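Local atomic coordinates of superoxide dismutase [Mn/Fe] (PDB entry 3AK2), a protein that probably catalyses the dismutation of superoxide to oxygen and hydrogen peroxide as a cambialistic enzyme, able to work with manganese or iron at its active site. Residues N85-P88 with P89-G93; K34-N37 with T38-G42; L133-P137 with L138-L142. All blocks are in the same frame, centred on the assembly; numbering follows the deposited sequence.

Interaction 1. Residues N85-P88 with P89-G93; sequences NMAP and PGKGG
Lys91 lays the middle of its chain, CG and CD, against the methyl of Ala87, with CD 3.9 Å from Ala87 CB and CG equally near. Its CG lies opposite the backbone N (chi1 -180°) and the rest is fully extended, which carries the methylenes past the alanine and leaves the ammonium group beyond it. The principle illustrated is a loop closed largely by its own backbone. Gly92 N donates to Pro88 O over 2.9 Å, a fairly straight bond (158° at the hydrogen) that meets the carbonyl from above its plane. Within the turn, Gly90 N bonds to Gly92 O. Consecutive proline rings stiffen the way in, Pro88 CB resting 3.8 Å from Pro89 CD. Gly92 CA approaches Ala87 O to 3.6 Å, and any side chain on it would run into that oxygen. The loop links helix 62-82 to helix 98-108. At its start the amide of Asn85 is held by Ile161 and Val163 of strand 159-165 and by Asp194 of helix 192-205, while Ala87 and Gly93 make backbone bonds to Val189 and Val190, in the segment between helices 179-186 and 192-205.

Interaction 2. Residues K34-N37 with T38-G42; sequences KHHN and TYVKG. With EDO (1,2-ethanediol), chain I.
The middle of helix 25-54, the long helix of the alpha-hairpin domain that also supplies the manganese ligand His31, brings His35 and Tyr39 together one turn apart. Water 1 joins them, 2.5 Å from both His35 ND1 and Tyr39 OH, and it donates to O2 of a 1,2-ethanediol, probably from the crystallisation liquor; that O2 is also hydrogen-bonded to His35 ND1 (2.9 Å). The other imidazole nitrogen, NE2, is bonded to Tyr172 of the second subunit. The phenol ring leans back along the helix, its CG beside the backbone N (chi1 -49°), and the carbonyl oxygen of His35 sits 3.1 Å above one ring face, displaced toward the rim. A phenylalanine here would probably keep that overlap but leave the water without its hydroxyl partner, breaking the bridge to His35. Around this pair, Lys34 O takes two donors from opposite faces of its carbonyl plane, Thr38 N at 3.0 Å and Thr38 OG1 at 2.7 Å. On another side of the helix, His36 CD2 touches Val40 CG2 at 3.8 Å, while its ring nitrogens bond to Trp83 and His76. With the Tyr39 side chain about 5 Å from the manganese, this water-linked histidine and tyrosine are consistent with the second-sphere gateway of iron and manganese superoxide dismutases.

Interaction 3. Residues L133-P137 with L138-L142; sequences LAFDP and LTEEL
Asp136 gathers the turn that follows it onto its own carboxylate. OD2 accepts from Leu138 N at 2.9 Å, an Asx turn, and OD1 from the hydroxyl of Thr139 at 2.8 Å; each donor comes from above the carboxylate plane, 59° out of it for Leu138 N and 57° for Thr139 OG1. The threonine hydroxyl reaches inward because OG1 stands between its own backbone N and carbonyl carbon (chi1 59°). The backbone adds its share: Asp136 N donates almost straight to Glu141 O over 2.8 Å, while Thr139 N and Glu140 N make weak bonds to Asp136 O. Glu140 adopts a left-handed backbone conformation, so that it and Glu141 both face Asp136.

Beside this polar knot, the ring of Phe135 runs beside the Glu140 side chain, ring and carboxylate planes far from parallel, with CZ 3.3 Å from Glu140 CA. Further along the strands, Leu133 CD1 meets Leu142 CB at 3.9 Å, and Leu142 CA makes a C-H...O contact to Ala134 O. A second shell holds these groups. Phe135 packs on Leu199, Ala202 and Leu203 of helix 192-205, and Leu142 on helix 98-108. Tyr7 and Tyr73 of the third subunit bond to OD1 and OD2 of Asp136, so each carboxylate oxygen is gripped from both within the hairpin and across the interface, which would probably stabilise its negative charge. The whole is a beta hairpin closed by a G1 beta bulge, in the three-stranded antiparallel sheet of the C-terminal superoxide dismutase domain.

In the fold
Along the chain come interaction 2 in helix 25-54, interaction 1 in the loop between helices 62-82 and 98-108, and interaction 3 in the hairpin of strands 129-136 and 141-148. None touches another. The centres of interactions 1 and 2, and of 1 and 3, lie about 24 Å apart; the centres of interactions 2 and 3 lie about 29 Å apart, on opposite sides of the chain's centre, one in the alpha-hairpin domain and the other in the C-terminal domain. Asn85 of interaction 1 bonds to strand 159-165, which shares the sheet with interaction 3. Interaction 2 borders the metal site and the second subunit, interaction 3 the third, so local turns serve both catalytic surroundings and tetramer contacts.

Interaction 1. Residues N85-P88 with P89-G93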
# COMPACT_ATOMS: atom_id res chain seq x y z
N ASN A 85 -19.82 7.16 17.27
CA ASN A 85 -18.82 8.17 17.64
C ASN A 85 -19.36 9.59 17.46
O ASN A 85 -18.72 10.55 17.90
CB ASN A 85 -17.57 8.05 16.76
CG ASN A 85 -16.51 7.09 17.30
OD1 ASN A 85 -15.51 6.86 16.62
ND2 ASN A 85 -16.69 6.56 18.50
N MET A 86 -20.50 9.73 16.80
CA MET A 86 -21.13 11.03 16.59
C MET A 86 -22.51 11.06 17.24
O MET A 86 -23.08 10.01 17.55
CB MET A 86 -21.23 11.36 15.10
CG MET A 86 -19.88 11.45 14.41
SD MET A 86 -19.95 11.89 12.66
CE MET A 86 -20.75 10.45 11.95
N ALA A 87 -23.02 12.26 17.45
CA ALA A 87 -24.35 12.46 18.02
C ALA A 87 -24.85 13.83 17.61
O ALA A 87 -24.03 14.72 17.32
CB ALA A 87 -24.30 12.34 19.55
N PRO A 88 -26.18 14.03 17.59
CA PRO A 88 -26.72 15.35 17.25
C PRO A 88 -26.11 16.42 18.15
O PRO A 88 -25.88 16.17 19.34
CB PRO A 88 -28.22 15.20 17.54
CG PRO A 88 -28.49 13.75 17.37
CD PRO A 88 -27.25 13.05 17.86
N PRO A 89 -25.82 17.61 17.58
CA PRO A 89 -25.20 18.69 18.36
C PRO A 89 -25.92 18.92 19.69
O PRO A 89 -27.15 18.97 19.72
CB PRO A 89 -25.35 19.92 17.45
CG PRO A 89 -25.48 19.37 16.08
CD PRO A 89 -26.09 18.01 16.19
N GLY A 90 -25.17 19.03 20.78
CA GLY A 90 -25.74 19.07 22.12
C GLY A 90 -25.24 17.87 22.92
O GLY A 90 -24.37 18.02 23.78
N LYS A 91 -25.80 16.70 22.64
CA LYS A 91 -25.21 15.45 23.11
C LYS A 91 -23.84 15.29 22.45
O LYS A 91 -22.89 14.81 23.06
CB LYS A 91 -26.10 14.24 22.78
CG LYS A 91 -25.51 12.91 23.25
CD LYS A 91 -26.33 11.72 22.79
CE LYS A 91 -25.61 10.42 23.16
NZ LYS A 91 -26.42 9.22 22.82
N GLY A 92 -23.75 15.71 21.19
CA GLY A 92 -22.49 15.74 20.45
C GLY A 92 -21.77 17.06 20.64
O GLY A 92 -22.40 18.09 20.91
N GLY A 93 -20.45 17.03 20.49
CA GLY A 93 -19.63 18.23 20.61
C GLY A 93 -19.11 18.46 22.01
O GLY A 93 -19.19 17.58 22.87

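Interaction 2. Residues K34-N37 with T38-G42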
# COMPACT_ATOMS: atom_id res chain seq x y z
N LYS A 34 -25.36 3.49 0.80
CA LYS A 34 -24.56 3.08 -0.34
C LYS A 34 -23.20 2.56 0.09
O LYS A 34 -22.88 1.39 -0.12
CB LYS A 34 -24.44 4.21 -1.37
CG LYS A 34 -25.79 4.72 -1.91
CD LYS A 34 -26.51 3.64 -2.72
CE LYS A 34 -27.72 4.19 -3.47
NZ LYS A 34 -28.88 4.41 -2.57
N HIS A 35 -22.41 3.41 0.73
CA HIS A 35 -21.03 3.04 1.05
C HIS A 35 -20.92 1.97 2.13
O HIS A 35 -20.33 0.91 1.90
CB HIS A 35 -20.19 4.27 1.36
CG HIS A 35 -20.11 5.24 0.23
ND1 HIS A 35 -19.32 5.01 -0.88
CD2 HIS A 35 -20.75 6.41 -0.00
CE1 HIS A 35 -19.47 6.01 -1.73
NE2 HIS A 35 -20.33 6.87 -1.22
N HIS A 36 -21.48 2.22 3.31
CA HIS A 36 -21.35 1.24 4.37
C HIS A 36 -21.98 -0.09 3.94
O HIS A 36 -21.39 -1.15 4.12
CB HIS A 36 -21.94 1.75 5.69
CG HIS A 36 -21.63 0.88 6.87
ND1 HIS A 36 -22.00 1.21 8.16
CD2 HIS A 36 -20.99 -0.31 6.96
CE1 HIS A 36 -21.61 0.26 8.99
NE2 HIS A 36 -20.99 -0.68 8.28
N ASN A 37 -23.17 -0.03 3.33
CA ASN A 37 -23.83 -1.23 2.84
C ASN A 37 -22.94 -2.05 1.90
O ASN A 37 -22.91 -3.28 1.97
CB ASN A 37 -25.15 -0.89 2.13
CG ASN A 37 -26.08 -2.08 2.02
OD1 ASN A 37 -26.23 -2.86 2.96
ND2 ASN A 37 -26.72 -2.22 0.87
N THR A 38 -22.22 -1.36 1.02
CA THR A 38 -21.33 -2.01 0.07
C THR A 38 -20.22 -2.79 0.78
O THR A 38 -19.88 -3.90 0.36
CB THR A 38 -20.76 -0.99 -0.94
OG1 THR A 38 -21.83 -0.53 -1.78
CG2 THR A 38 -19.67 -1.60 -1.81
N TYR A 39 -19.68 -2.23 1.86
CA TYR A 39 -18.63 -2.94 2.60
C TYR A 39 -19.17 -4.18 3.29
O TYR A 39 -18.53 -5.24 3.29
CB TYR A 39 -17.91 -2.02 3.59
CG TYR A 39 -17.46 -0.72 2.98
CD1 TYR A 39 -16.75 -0.69 1.78
CD2 TYR A 39 -17.74 0.49 3.61
CE1 TYR A 39 -16.35 0.52 1.22
CE2 TYR A 39 -17.34 1.69 3.07
CZ TYR A 39 -16.65 1.71 1.88
OH TYR A 39 -16.26 2.92 1.36
N VAL A 40 -20.37 -4.07 3.86
CA VAL A 40 -21.02 -5.23 4.47
C VAL A 40 -21.17 -6.34 3.43
O VAL A 40 -20.77 -7.48 3.66
CB VAL A 40 -22.39 -4.86 5.07
CG1 VAL A 40 -23.12 -6.11 5.58
CG2 VAL A 40 -22.22 -3.84 6.19
N LYS A 41 -21.74 -6.00 2.27
CA LYS A 41 -21.91 -6.97 1.19
C LYS A 41 -20.58 -7.56 0.73
O LYS A 41 -20.48 -8.76 0.49
CB LYS A 41 -22.63 -6.34 0.00
CG LYS A 41 -24.05 -5.87 0.28
CD LYS A 41 -24.68 -5.22 -0.95
CE LYS A 41 -23.92 -4.00 -1.47
NZ LYS A 41 -24.44 -2.71 -0.92
N GLY A 42 -19.56 -6.71 0.59
CA GLY A 42 -18.25 -7.15 0.15
C GLY A 42 -17.59 -8.11 1.11
O GLY A 42 -16.92 -9.06 0.69
C1 EDO I . -21.40 2.54 -3.11
O1 EDO I . -22.02 2.47 -4.40
C2 EDO I . -20.00 1.94 -3.20
O2 EDO I . -19.19 2.45 -2.13
O HOH W 1 -17.16 3.68 -0.85

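Interaction 3. Residues L133-P137 with L138-L142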
# COMPACT_ATOMS: atom_id res chain seq x y z
N LEU A 133 -8.07 7.68 16.93
CA LEU A 133 -7.61 7.65 18.30
C LEU A 133 -7.83 6.23 18.81
O LEU A 133 -8.96 5.73 18.82
CB LEU A 133 -8.38 8.65 19.17
CG LEU A 133 -8.07 8.64 20.67
CD1 LEU A 133 -6.65 9.10 20.94
CD2 LEU A 133 -9.05 9.51 21.43
N ALA A 134 -6.74 5.59 19.24
CA ALA A 134 -6.79 4.20 19.65
C ALA A 134 -6.25 4.00 21.05
O ALA A 134 -5.45 4.80 21.54
CB ALA A 134 -6.01 3.33 18.65
N PHE A 135 -6.70 2.92 21.68
CA PHE A 135 -6.16 2.44 22.94
C PHE A 135 -5.13 1.35 22.66
O PHE A 135 -5.42 0.36 21.99
CB PHE A 135 -7.28 1.90 23.82
CG PHE A 135 -6.83 1.47 25.19
CD1 PHE A 135 -6.72 2.41 26.21
CD2 PHE A 135 -6.54 0.14 25.47
CE1 PHE A 135 -6.32 2.02 27.49
CE2 PHE A 135 -6.15 -0.25 26.74
CZ PHE A 135 -6.04 0.69 27.75
N ASP A 136 -3.92 1.55 23.17
CA ASP A 136 -2.82 0.60 22.99
C ASP A 136 -2.82 -0.43 24.13
O ASP A 136 -2.54 -0.07 25.27
CB ASP A 136 -1.50 1.37 22.94
CG ASP A 136 -0.28 0.46 22.90
OD1 ASP A 136 0.83 0.98 23.09
OD2 ASP A 136 -0.43 -0.76 22.68
N PRO A 137 -3.10 -1.71 23.82
CA PRO A 137 -3.12 -2.73 24.88
C PRO A 137 -1.76 -2.97 25.53
O PRO A 137 -1.71 -3.45 26.66
CB PRO A 137 -3.58 -4.00 24.14
CG PRO A 137 -3.19 -3.76 22.71
CD PRO A 137 -3.40 -2.29 22.50
N LEU A 138 -0.67 -2.65 24.84
CA LEU A 138 0.67 -2.90 25.37
C LEU A 138 1.09 -1.92 26.46
O LEU A 138 1.88 -2.27 27.34
CB LEU A 138 1.72 -2.90 24.24
CG LEU A 138 1.55 -3.90 23.09
CD1 LEU A 138 2.73 -3.77 22.15
CD2 LEU A 138 1.41 -5.34 23.57
N THR A 139 0.55 -0.71 26.40
CA THR A 139 0.90 0.36 27.35
C THR A 139 -0.30 0.90 28.12
O THR A 139 -0.13 1.70 29.04
CB THR A 139 1.57 1.55 26.63
OG1 THR A 139 0.68 2.08 25.64
CG2 THR A 139 2.89 1.15 25.99
N GLU A 140 -1.50 0.47 27.73
CA GLU A 140 -2.75 0.99 28.29
C GLU A 140 -2.83 2.53 28.20
O GLU A 140 -3.28 3.21 29.13
CB GLU A 140 -3.00 0.44 29.70
CG GLU A 140 -3.12 -1.08 29.71
CD GLU A 140 -3.66 -1.65 31.01
OE1 GLU A 140 -4.76 -2.25 30.98
OE2 GLU A 140 -2.99 -1.50 32.05
N GLU A 141 -2.40 3.04 27.05
CA GLU A 141 -2.36 4.46 26.75
C GLU A 141 -3.02 4.74 25.41
O GLU A 141 -3.19 3.83 24.59
CB GLU A 141 -0.91 4.95 26.65
CG GLU A 141 -0.12 4.94 27.94
CD GLU A 141 1.15 5.76 27.83
OE1 GLU A 141 1.69 5.93 26.71
OE2 GLU A 141 1.62 6.24 28.89
N LEU A 142 -3.35 6.00 25.17
CA LEU A 142 -3.87 6.45 23.89
C LEU A 142 -2.76 6.64 22.86
O LEU A 142 -1.63 7.00 23.20
CB LEU A 142 -4.64 7.76 24.04
CG LEU A 142 -5.85 7.74 24.99
CD1 LEU A 142 -6.44 9.12 25.13
CD2 LEU A 142 -6.91 6.76 24.50